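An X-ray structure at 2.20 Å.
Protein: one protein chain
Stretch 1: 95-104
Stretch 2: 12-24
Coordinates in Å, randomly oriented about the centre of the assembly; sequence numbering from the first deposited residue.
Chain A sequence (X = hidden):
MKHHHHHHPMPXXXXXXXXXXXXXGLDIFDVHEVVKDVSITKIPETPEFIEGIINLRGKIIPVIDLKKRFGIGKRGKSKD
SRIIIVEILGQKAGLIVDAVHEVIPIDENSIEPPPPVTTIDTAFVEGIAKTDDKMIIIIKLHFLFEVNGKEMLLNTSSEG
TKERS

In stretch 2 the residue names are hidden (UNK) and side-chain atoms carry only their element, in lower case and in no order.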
# COMPACT_ATOMS: atom_id res chain seq x y z
N LEU A 95 -3.02 4.43 -3.04
CA LEU A 95 -3.55 3.53 -2.01
C LEU A 95 -3.97 4.39 -0.83
O LEU A 95 -3.15 5.16 -0.30
CB LEU A 95 -2.50 2.50 -1.58
CG LEU A 95 -1.64 1.77 -2.64
CD1 LEU A 95 -0.72 0.79 -1.95
CD2 LEU A 95 -2.50 1.03 -3.62
N ILE A 96 -5.24 4.27 -0.43
CA ILE A 96 -5.76 4.95 0.75
C ILE A 96 -5.27 4.25 2.00
O ILE A 96 -5.29 3.02 2.10
CB ILE A 96 -7.33 5.03 0.74
CG1 ILE A 96 -7.81 5.82 -0.48
CG2 ILE A 96 -7.90 5.64 2.06
CD1 ILE A 96 -9.27 5.61 -0.77
N VAL A 97 -4.80 5.06 2.94
CA VAL A 97 -4.34 4.58 4.26
C VAL A 97 -4.89 5.53 5.34
O VAL A 97 -5.07 6.71 5.08
CB VAL A 97 -2.76 4.46 4.34
CG1 VAL A 97 -2.21 3.63 3.21
CG2 VAL A 97 -2.07 5.84 4.35
N ASP A 98 -5.12 5.02 6.55
CA ASP A 98 -5.61 5.84 7.66
C ASP A 98 -4.55 6.78 8.20
O ASP A 98 -4.88 7.83 8.72
CB ASP A 98 -6.16 4.96 8.83
CG ASP A 98 -7.39 4.18 8.44
OD1 ASP A 98 -8.07 4.60 7.49
OD2 ASP A 98 -7.68 3.17 9.09
N ALA A 99 -3.29 6.41 8.11
CA ALA A 99 -2.20 7.26 8.61
C ALA A 99 -0.88 6.61 8.28
O ALA A 99 -0.79 5.41 8.25
CB ALA A 99 -2.32 7.47 10.15
N VAL A 100 0.11 7.44 8.01
CA VAL A 100 1.50 7.04 7.98
C VAL A 100 2.04 7.29 9.39
O VAL A 100 2.23 8.44 9.81
CB VAL A 100 2.28 7.82 6.89
CG1 VAL A 100 3.79 7.52 6.95
CG2 VAL A 100 1.71 7.50 5.50
N HIS A 101 2.21 6.21 10.14
CA HIS A 101 2.67 6.29 11.54
C HIS A 101 4.20 6.48 11.66
O HIS A 101 4.66 7.45 12.27
CB HIS A 101 2.20 5.05 12.31
CG HIS A 101 0.71 4.97 12.43
ND1 HIS A 101 -0.03 5.83 13.21
CD2 HIS A 101 -0.18 4.14 11.84
CE1 HIS A 101 -1.31 5.52 13.12
NE2 HIS A 101 -1.43 4.52 12.27
N GLU A 102 4.97 5.57 11.07
CA GLU A 102 6.42 5.60 11.22
C GLU A 102 7.14 5.08 10.00
O GLU A 102 6.52 4.58 9.05
CB GLU A 102 6.84 4.83 12.49
CG GLU A 102 6.58 3.36 12.50
CD GLU A 102 6.75 2.75 13.90
OE1 GLU A 102 7.58 3.23 14.69
OE2 GLU A 102 6.04 1.77 14.19
N VAL A 103 8.46 5.25 10.04
CA VAL A 103 9.38 4.73 9.06
C VAL A 103 10.41 3.93 9.87
O VAL A 103 11.20 4.50 10.63
CB VAL A 103 10.09 5.84 8.23
CG1 VAL A 103 11.08 5.22 7.26
CG2 VAL A 103 9.08 6.69 7.48
N ILE A 104 10.37 2.62 9.72
CA ILE A 104 11.26 1.77 10.50
C ILE A 104 12.29 0.98 9.68
O ILE A 104 11.98 0.48 8.62
CB ILE A 104 10.49 0.82 11.45
CG1 ILE A 104 9.49 -0.05 10.71
CG2 ILE A 104 9.78 1.63 12.55
CD1 ILE A 104 8.85 -1.02 11.63
N UNK A 12 16.89 -1.82 5.20
CA UNK A 12 15.54 -1.75 4.62
C UNK A 12 14.68 -0.80 5.48
O UNK A 12 14.60 -0.96 6.72
n UNK A 12 12.09 -4.43 1.32
c UNK A 12 13.00 -4.60 3.65
c UNK A 12 11.77 -4.67 2.78
c UNK A 12 13.52 -3.17 3.80
c UNK A 12 14.90 -3.15 4.51
N UNK A 13 14.06 0.19 4.85
CA UNK A 13 13.16 1.11 5.58
C UNK A 13 11.72 0.85 5.13
O UNK A 13 11.42 0.92 3.93
n UNK A 13 15.87 5.69 8.10
c UNK A 13 15.00 2.91 5.56
c UNK A 13 15.30 3.49 6.92
c UNK A 13 13.53 2.58 5.36
c UNK A 13 15.31 5.04 6.85
N UNK A 14 10.87 0.50 6.09
CA UNK A 14 9.45 0.29 5.82
C UNK A 14 8.62 1.48 6.33
O UNK A 14 8.76 1.91 7.47
c UNK A 14 9.93 -2.40 4.60
c UNK A 14 9.75 -2.25 6.07
c UNK A 14 8.92 -1.03 6.48
c UNK A 14 7.49 -1.23 6.11
N UNK A 15 7.79 2.01 5.44
CA UNK A 15 6.74 2.98 5.81
C UNK A 15 5.56 2.18 6.32
O UNK A 15 5.02 1.30 5.61
c UNK A 15 7.54 4.46 3.95
c UNK A 15 6.31 3.82 4.58
c UNK A 15 5.29 4.86 4.95
N UNK A 16 5.21 2.47 7.58
CA UNK A 16 4.16 1.77 8.30
C UNK A 16 2.94 2.67 8.36
O UNK A 16 3.02 3.86 8.71
c UNK A 16 4.62 1.32 9.73
c UNK A 16 3.50 0.57 10.47
c UNK A 16 5.84 0.42 9.65
N UNK A 17 1.81 2.10 7.97
CA UNK A 17 0.56 2.80 7.94
C UNK A 17 -0.50 1.89 8.53
O UNK A 17 -0.33 0.67 8.62
c UNK A 17 1.65 0.93 3.80
c UNK A 17 1.52 1.91 4.80
c UNK A 17 0.19 3.24 6.50
c UNK A 17 -0.68 0.37 4.08
c UNK A 17 -0.79 1.36 5.09
c UNK A 17 0.56 0.17 3.44
c UNK A 17 0.31 2.14 5.44
N UNK A 18 -1.62 2.46 8.96
CA UNK A 18 -2.60 1.60 9.57
C UNK A 18 -3.85 1.55 8.71
O UNK A 18 -4.13 2.46 7.95
c UNK A 18 -2.88 2.05 11.01
o UNK A 18 -3.34 3.38 11.03
N UNK A 19 -4.55 0.41 8.80
CA UNK A 19 -5.87 0.23 8.21
C UNK A 19 -6.75 -0.34 9.33
O UNK A 19 -6.51 -1.45 9.77
c UNK A 19 -5.61 0.97 5.17
c UNK A 19 -5.85 -0.74 7.01
c UNK A 19 -5.01 -1.46 4.76
c UNK A 19 -5.03 -0.31 5.77
N UNK A 20 -7.72 0.44 9.80
CA UNK A 20 -8.53 0.08 10.98
C UNK A 20 -7.56 -0.28 12.12
O UNK A 20 -6.65 0.50 12.43
c UNK A 20 -9.52 -1.06 10.68
N UNK A 21 -7.70 -1.46 12.72
CA UNK A 21 -6.83 -1.73 13.87
C UNK A 21 -5.52 -2.48 13.50
O UNK A 21 -4.88 -3.07 14.37
c UNK A 21 -8.88 -1.62 15.53
o UNK A 21 -10.29 -3.10 14.30
o UNK A 21 -11.03 -1.04 14.55
c UNK A 21 -7.62 -2.41 15.02
c UNK A 21 -10.16 -1.94 14.74
N UNK A 22 -5.12 -2.43 12.22
CA UNK A 22 -4.02 -3.28 11.75
C UNK A 22 -2.88 -2.48 11.09
O UNK A 22 -3.11 -1.38 10.55
c UNK A 22 -4.54 -4.39 10.82
o UNK A 22 -6.04 -5.97 9.14
c UNK A 22 -6.30 -6.16 10.36
o UNK A 22 -7.09 -7.06 10.75
c UNK A 22 -5.64 -5.27 11.40
N UNK A 23 -1.67 -3.03 11.14
CA UNK A 23 -0.47 -2.36 10.61
C UNK A 23 -0.03 -3.00 9.32
O UNK A 23 0.00 -4.23 9.22
c UNK A 23 1.59 -1.79 13.87
c UNK A 23 0.11 -0.15 12.67
c UNK A 23 0.42 -1.62 12.91
c UNK A 23 0.70 -2.39 11.61
N UNK A 24 0.28 -2.16 8.33
CA UNK A 24 0.74 -2.63 7.04
C UNK A 24 1.97 -1.83 6.68
O UNK A 24 2.16 -0.72 7.20
c UNK A 24 -1.53 -4.69 5.70
c UNK A 24 -3.53 -4.01 7.48
c UNK A 24 -3.53 -5.24 6.88
c UNK A 24 -2.56 -5.60 5.98
o UNK A 24 -4.50 -6.14 7.17
c UNK A 24 -0.39 -2.47 5.98
c UNK A 24 -2.52 -3.11 7.18
c UNK A 24 -1.52 -3.43 6.27
O HOH W 1 13.65 5.69 10.18
O HOH W 2 -6.26 2.92 11.52

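Position 12 carries four carbons in a row ending in nitrogen, a chain that leads away from stretch 1. This is Lys12, whose charged end is satisfied elsewhere in the structure. Position 13 has the same four carbons and terminal nitrogen; its CB lies 4.1 Å from CG1 of Val103. It is Lys13, long enough for NZ to reach a water (3.0 Å) that in turn donates to O of Val103 (2.8 Å).

Position 14 has four carbons, forked at the first, with one arm two carbons long; its CB lies 4.4 Å from CG1 of Ile104. This is Ile14. Beta branching suits a strand, and its backbone forms a reciprocal pair with Ile104, N to O of Ile104 at 2.8 Å and O from N of Ile104 at 2.9 Å. Position 15 shows one carbon carrying two more, one tip 3.7 Å from CG1 of Val100. It is Val15, compact, apolar and buried. Position 16 has the same three-carbon fork, with a carbon tip 3.8 Å from CG1 of Ile104. It is Val16, turned to the face shared with Ile104.

Position 17 bears one carbon and a ring of six carbons without oxygen, a ring carbon lying 3.3 Å from CG1 of Val97. This is Phe17, whose flat, apolar ring fills buried space beside Val97. Position 18 has one carbon and one oxygen, and the oxygen sits 2.5 Å from NE2 of His101. An unbranched CB with a single oxygen makes it Ser18, small and polar, its OG accepting from the edge of the imidazole.

Position 19 has four carbons forked at the second, one tip approaching the backbone of Ile96 and Val97. It is Leu19, with CD2 3.7 Å from O of Ile96. Position 20 has a single carbon, pointing away: Ala20. Its backbone makes the contact, N donating to OD2 of Asp98 at 2.8 Å.

Position 21 has three carbons, the third carrying two oxygens, and does not touch stretch 1. It is Glu21, its charged carboxylate suited to an exposed turn and bonded elsewhere in the structure. Position 22 has the same atoms and is also clear of stretch 1: Glu22, which closes the type II' turn begun at Leu19. Position 23 has four carbons forked at the second, one tip 4.4 Å from CD2 of His101. It is Leu23, whose apolar branched end comes near the imidazole. Position 24, a six-carbon ring bearing oxygen, is out of reach of stretch 1. It is Tyr24; its OH donates to the carboxylate of Glu22, at 2.5 Å from OE1 of Glu22.

The contact is an antiparallel strand pairing. Backbone hydrogen bonds fix the register, Val100, Val103 and Val15 line one face with Phe17, and Ile104 packs on Val16 across the other. At the far end, a water joins Ser18, Ala20 and Asp98.

Stretch 2 (12-24) KKIVVFSLAEELY
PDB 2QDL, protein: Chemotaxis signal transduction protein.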